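PDB 2XET: F1 capsule-anchoring protein from Yersinia pestis, which probably takes part, as the Caf1A outer-membrane usher, in assembling and secreting the F1 antigen fibres of the plague capsule, this fragment being its C-terminal domain. Local coordinates for residues Leu52-Asn66 with Gly77-Asn89. Residues are numbered along the deposited sequence; the frame is centred on the assembly and turned at random. Where two conformers were deposited one is given.
Sequences LVKWGRDKNQSCSSN and GAYRLSTTCILNN. With SO4 (sulfate ion), chain C.
A disulfide-linked antiparallel beta hairpin, strand 62-68 with strand 79-87, joins residues 52-66 to residues 77-89. Two backbone bonds define its hydrogen-bonded pair: Ser64 N to Ile86 O and Ile86 N to Ser64 O, each 2.9 Å. The neighbouring non-hydrogen-bonded pair is Cys63 with Leu87, two residues after Cys85. Cys63 SG joins Cys85 SG at 2.1 Å with a chi3 of 87°, near the relaxed right angle; a chi1 of 56° sets Cys63 SG in the cleft flanked by its own N and C, while Val53 CB packs on Cys85 SG at 3.7 Å. Nearby, Leu87 CD2 meets the edge of the Trp55 ring near its plane, 3.9 Å from CZ2, and Gln61 O lies over the centre of one ring face. On the face that carries Ser64 and Ile86, opposite Cys63 and Leu87, a single amide nitrogen spans two hydroxyls: Asn88 ND2 donates to Ser62 OG and to Ser64 OG, both 3.1 Å away and near the amide plane, which fixes the amide's rotation. Asn88 N bonds Ser62 O, and Asn60 N, of the type II turn Asp58-Gln61, bonds Asn88 O, tying the chain end to it. Buried Ser65 OG donates to Thr84 O at 2.8 Å, from above the carbonyl plane. This hairpin, its disulfide set diagonally between adjacent strands, belongs to an all-beta C-terminal domain whose fold is consistent with the transthyretin clan.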
loop_
_atom_site.group_PDB
_atom_site.type_symbol
_atom_site.label_atom_id
_atom_site.label_comp_id
_atom_site.label_asym_id
_atom_site.label_seq_id
_atom_site.Cartn_x
_atom_site.Cartn_y
_atom_site.Cartn_z
ATOM N N LEU A 52 3.202 -0.799 5.525
ATOM C CA LEU A 52 2.651 0.071 6.538
ATOM C C LEU A 52 2.260 1.363 5.843
ATOM O O LEU A 52 3.009 1.878 5.010
ATOM C CB LEU A 52 3.709 0.388 7.598
ATOM C CG LEU A 52 3.279 1.271 8.778
ATOM C CD1 LEU A 52 2.183 0.635 9.658
ATOM C CD2 LEU A 52 4.494 1.691 9.622
ATOM N N VAL A 53 1.087 1.878 6.207
ATOM C CA VAL A 53 0.564 3.106 5.644
ATOM C C VAL A 53 0.313 4.012 6.847
ATOM O O VAL A 53 -0.389 3.614 7.784
ATOM C CB VAL A 53 -0.697 2.823 4.807
ATOM C CG1 VAL A 53 -1.222 4.098 4.178
ATOM C CG2 VAL A 53 -0.378 1.766 3.728
ATOM N N LYS A 54 0.917 5.201 6.854
ATOM C CA LYS A 54 0.973 5.999 8.086
ATOM C C LYS A 54 0.669 7.483 7.839
ATOM O O LYS A 54 1.184 8.054 6.872
ATOM C CB LYS A 54 2.347 5.831 8.751
ATOM C CG LYS A 54 2.456 6.394 10.184
ATOM C CD LYS A 54 3.825 6.089 10.780
ATOM C CE LYS A 54 3.983 6.705 12.168
ATOM N NZ LYS A 54 5.369 6.437 12.672
ATOM N N TRP A 55 -0.182 8.070 8.689
ATOM C CA TRP A 55 -0.493 9.513 8.632
ATOM C C TRP A 55 -0.395 10.198 10.003
ATOM O O TRP A 55 -0.730 11.372 10.140
ATOM C CB TRP A 55 -1.887 9.765 8.015
ATOM C CG TRP A 55 -2.962 8.969 8.680
ATOM C CD1 TRP A 55 -3.791 9.385 9.688
ATOM C CD2 TRP A 55 -3.336 7.610 8.384
ATOM N NE1 TRP A 55 -4.624 8.364 10.065
ATOM C CE2 TRP A 55 -4.395 7.273 9.267
ATOM C CE3 TRP A 55 -2.888 6.646 7.464
ATOM C CZ2 TRP A 55 -4.989 5.993 9.279
ATOM C CZ3 TRP A 55 -3.505 5.380 7.455
ATOM C CH2 TRP A 55 -4.533 5.067 8.372
ATOM N N GLY A 56 0.074 9.463 11.004
ATOM C CA GLY A 56 0.331 10.037 12.332
ATOM C C GLY A 56 0.973 9.047 13.279
ATOM O O GLY A 56 1.176 7.879 12.948
ATOM N N ARG A 57 1.280 9.526 14.483
ATOM C CA ARG A 57 2.017 8.732 15.459
ATOM C C ARG A 57 1.157 8.042 16.519
ATOM O O ARG A 57 1.672 7.236 17.315
ATOM C CB ARG A 57 3.095 9.595 16.139
ATOM C CG ARG A 57 2.546 10.741 16.971
ATOM C CD ARG A 57 3.668 11.654 17.464
ATOM N NE ARG A 57 4.410 12.214 16.331
ATOM C CZ ARG A 57 4.044 13.289 15.632
ATOM N NH1 ARG A 57 4.799 13.696 14.618
ATOM N NH2 ARG A 57 2.934 13.964 15.934
ATOM N N ASP A 58 -0.138 8.349 16.538
ATOM C CA ASP A 58 -1.020 7.822 17.576
ATOM C C ASP A 58 -1.815 6.600 17.124
ATOM O O ASP A 58 -1.804 6.235 15.943
ATOM C CB ASP A 58 -2.009 8.893 18.035
ATOM C CG ASP A 58 -1.334 10.149 18.509
ATOM O OD1 ASP A 58 -0.694 10.114 19.585
ATOM O OD2 ASP A 58 -1.476 11.174 17.804
ATOM N N LYS A 59 -2.530 5.995 18.061
ATOM C CA LYS A 59 -3.389 4.852 17.764
ATOM C C LYS A 59 -4.412 5.239 16.702
ATOM O O LYS A 59 -4.963 6.344 16.735
ATOM C CB LYS A 59 -4.123 4.389 19.021
ATOM C CG LYS A 59 -3.226 3.845 20.105
ATOM C CD LYS A 59 -2.754 2.455 19.784
ATOM C CE LYS A 59 -2.390 1.676 21.033
ATOM N NZ LYS A 59 -1.117 2.140 21.642
ATOM N N ASN A 60 -4.657 4.309 15.778
ATOM C CA ASN A 60 -5.610 4.476 14.675
ATOM C C ASN A 60 -5.133 5.460 13.606
ATOM O O ASN A 60 -5.930 5.899 12.774
ATOM C CB ASN A 60 -7.008 4.846 15.188
ATOM C CG ASN A 60 -8.116 4.103 14.451
ATOM O OD1 ASN A 60 -7.990 2.908 14.143
ATOM N ND2 ASN A 60 -9.214 4.801 14.175
ATOM N N GLN A 61 -3.836 5.764 13.607
ATOM C CA GLN A 61 -3.262 6.667 12.582
ATOM C C GLN A 61 -2.299 5.968 11.634
ATOM O O GLN A 61 -1.500 6.605 10.954
ATOM C CB GLN A 61 -2.654 7.929 13.201
ATOM C CG GLN A 61 -3.670 8.757 13.961
ATOM C CD GLN A 61 -3.084 9.991 14.625
ATOM O OE1 GLN A 61 -1.898 10.040 14.947
ATOM N NE2 GLN A 61 -3.929 10.987 14.851
ATOM N N SER A 62 -2.387 4.643 11.613
ATOM C CA SER A 62 -1.681 3.858 10.607
ATOM C C SER A 62 -2.472 2.580 10.370
ATOM O O SER A 62 -3.349 2.208 11.156
ATOM C CB SER A 62 -0.260 3.524 11.079
ATOM O OG SER A 62 -0.286 2.551 12.113
ATOM N N CYS A 63 -2.141 1.902 9.283
ATOM C CA CYS A 63 -2.793 0.631 8.947
ATOM C C CYS A 63 -1.822 -0.269 8.187
ATOM O O CYS A 63 -0.812 0.214 7.644
ATOM C CB CYS A 63 -4.100 0.860 8.187
ATOM S SG CYS A 63 -3.948 1.839 6.670
ATOM N N SER A 64 -2.116 -1.565 8.155
ATOM C CA SER A 64 -1.201 -2.538 7.569
ATOM C C SER A 64 -1.896 -3.344 6.485
ATOM O O SER A 64 -3.054 -3.722 6.641
ATOM C CB SER A 64 -0.660 -3.484 8.648
ATOM O OG SER A 64 0.064 -2.738 9.634
ATOM N N SER A 65 -1.171 -3.625 5.406
ATOM C CA SER A 65 -1.732 -4.366 4.271
ATOM C C SER A 65 -0.757 -5.424 3.731
ATOM O O SER A 65 0.455 -5.214 3.709
ATOM C CB SER A 65 -2.029 -3.382 3.111
ATOM O OG SER A 65 -3.103 -2.509 3.411
ATOM N N ASN A 66 -1.295 -6.552 3.260
ATOM C CA ASN A 66 -0.500 -7.474 2.433
ATOM C C ASN A 66 -0.672 -7.139 0.949
ATOM O O ASN A 66 -1.760 -6.737 0.509
ATOM C CB ASN A 66 -0.908 -8.932 2.675
ATOM C CG ASN A 66 -0.665 -9.380 4.114
ATOM O OD1 ASN A 66 0.339 -9.016 4.738
ATOM N ND2 ASN A 66 -1.593 -10.172 4.649
ATOM N N GLY A 77 3.504 -4.192 -18.269
ATOM C CA GLY A 77 2.360 -3.439 -17.754
ATOM C C GLY A 77 2.280 -3.346 -16.241
ATOM O O GLY A 77 3.254 -3.616 -15.538
ATOM N N ALA A 78 1.095 -2.955 -15.754
ATOM C CA ALA A 78 0.889 -2.688 -14.335
ATOM C C ALA A 78 -0.490 -3.204 -13.915
ATOM O O ALA A 78 -1.487 -2.953 -14.588
ATOM C CB ALA A 78 1.016 -1.200 -14.055
ATOM N N TYR A 79 -0.519 -3.953 -12.824
ATOM C CA TYR A 79 -1.786 -4.436 -12.266
ATOM C C TYR A 79 -2.558 -3.315 -11.586
ATOM O O TYR A 79 -1.968 -2.357 -11.089
ATOM C CB TYR A 79 -1.483 -5.520 -11.247
ATOM C CG TYR A 79 -1.008 -6.780 -11.901
ATOM C CD1 TYR A 79 -1.901 -7.603 -12.582
ATOM C CD2 TYR A 79 0.345 -7.139 -11.875
ATOM C CE1 TYR A 79 -1.469 -8.774 -13.189
ATOM C CE2 TYR A 79 0.779 -8.298 -12.483
ATOM C CZ TYR A 79 -0.122 -9.103 -13.146
ATOM O OH TYR A 79 0.284 -10.249 -13.784
ATOM N N ARG A 80 -3.882 -3.465 -11.543
ATOM C CA ARG A 80 -4.778 -2.566 -10.847
ATOM C C ARG A 80 -5.369 -3.426 -9.723
ATOM O O ARG A 80 -6.285 -4.228 -9.980
ATOM C CB ARG A 80 -5.847 -2.143 -11.855
ATOM C CG ARG A 80 -6.733 -1.014 -11.495
ATOM C CD ARG A 80 -6.087 0.344 -11.590
ATOM N NE ARG A 80 -7.011 1.281 -10.992
ATOM C CZ ARG A 80 -6.694 2.490 -10.563
ATOM N NH1 ARG A 80 -5.447 2.945 -10.677
ATOM N NH2 ARG A 80 -7.640 3.241 -10.014
ATOM N N LEU A 81 -4.794 -3.325 -8.519
ATOM C CA LEU A 81 -5.199 -4.191 -7.410
ATOM C C LEU A 81 -5.817 -3.408 -6.252
ATOM O O LEU A 81 -5.595 -2.195 -6.117
ATOM C CB LEU A 81 -3.985 -4.964 -6.896
ATOM C CG LEU A 81 -3.173 -5.854 -7.855
ATOM C CD1 LEU A 81 -2.226 -6.743 -7.074
ATOM C CD2 LEU A 81 -4.085 -6.708 -8.737
ATOM N N SER A 82 -6.582 -4.118 -5.418
ATOM C CA SER A 82 -7.197 -3.523 -4.236
ATOM C C SER A 82 -6.909 -4.376 -3.018
ATOM O O SER A 82 -6.840 -5.608 -3.117
ATOM C CB SER A 82 -8.714 -3.413 -4.398
ATOM O OG SER A 82 -9.082 -2.515 -5.440
ATOM N N THR A 83 -6.743 -3.730 -1.868
ATOM C CA THR A 83 -6.632 -4.486 -0.627
ATOM C C THR A 83 -7.108 -3.667 0.578
ATOM O O THR A 83 -7.318 -2.462 0.478
ATOM C CB THR A 83 -5.203 -5.033 -0.415
ATOM O OG1 THR A 83 -5.236 -6.065 0.583
ATOM C CG2 THR A 83 -4.225 -3.904 0.008
ATOM N N THR A 84 -7.348 -4.354 1.683
ATOM C CA THR A 84 -7.712 -3.678 2.920
ATOM C C THR A 84 -6.481 -3.251 3.669
ATOM O O THR A 84 -5.489 -3.977 3.728
ATOM C CB THR A 84 -8.496 -4.619 3.843
ATOM O OG1 THR A 84 -9.612 -5.131 3.133
ATOM C CG2 THR A 84 -8.998 -3.897 5.083
ATOM N N CYS A 85 -6.566 -2.061 4.253
ATOM C CA CYS A 85 -5.537 -1.583 5.158
ATOM C C CYS A 85 -6.124 -1.674 6.582
ATOM O O CYS A 85 -7.022 -0.902 6.953
ATOM C CB CYS A 85 -5.144 -0.154 4.769
ATOM S SG CYS A 85 -3.495 0.401 5.266
ATOM N N ILE A 86 -5.625 -2.632 7.348
ATOM C CA ILE A 86 -6.206 -2.931 8.653
ATOM C C ILE A 86 -5.649 -1.942 9.675
ATOM O O ILE A 86 -4.427 -1.856 9.892
ATOM C CB ILE A 86 -5.946 -4.409 9.054
ATOM C CG1 ILE A 86 -6.719 -5.342 8.105
ATOM C CG2 ILE A 86 -6.323 -4.650 10.505
ATOM C CD1 ILE A 86 -6.423 -6.850 8.285
ATOM N N LEU A 87 -6.547 -1.184 10.295
ATOM C CA LEU A 87 -6.105 -0.119 11.235
ATOM C C LEU A 87 -5.343 -0.681 12.425
ATOM O O LEU A 87 -5.760 -1.692 13.025
ATOM C CB LEU A 87 -7.304 0.693 11.741
ATOM C CG LEU A 87 -7.847 1.633 10.663
ATOM C CD1 LEU A 87 -9.325 1.953 10.855
ATOM C CD2 LEU A 87 -6.994 2.946 10.591
ATOM N N ASN A 88 -4.241 -0.017 12.764
ATOM C CA ASN A 88 -3.454 -0.322 13.958
ATOM C C ASN A 88 -3.982 0.525 15.107
ATOM O O ASN A 88 -3.680 1.709 15.200
ATOM C CB ASN A 88 -1.962 -0.044 13.692
ATOM C CG ASN A 88 -1.378 -0.997 12.682
ATOM O OD1 ASN A 88 -1.475 -2.225 12.846
ATOM N ND2 ASN A 88 -0.770 -0.449 11.621
ATOM N N ASN A 89 -4.822 -0.068 15.949
ATOM C CA ASN A 89 -5.475 0.688 17.012
ATOM C C ASN A 89 -5.137 0.106 18.397
ATOM O O ASN A 89 -3.971 -0.202 18.683
ATOM C CB ASN A 89 -6.984 0.738 16.751
ATOM C CG ASN A 89 -7.715 1.751 17.636
ATOM O OD1 ASN A 89 -7.108 2.660 18.216
ATOM N ND2 ASN A 89 -9.032 1.594 17.734
ATOM O OXT ASN A 89 -6.002 -0.077 19.260
HETATM S S SO4 C . -5.467 6.262 -8.762
HETATM O O1 SO4 C . -4.552 5.663 -9.731
HETATM O O2 SO4 C . -6.713 5.500 -8.635
HETATM O O3 SO4 C . -4.837 6.354 -7.462
HETATM O O4 SO4 C . -5.831 7.596 -9.233
HETATM O O HOH W 1 -1.578 3.361 14.417
HETATM O O HOH W 2 -4.275 -6.501 3.124
#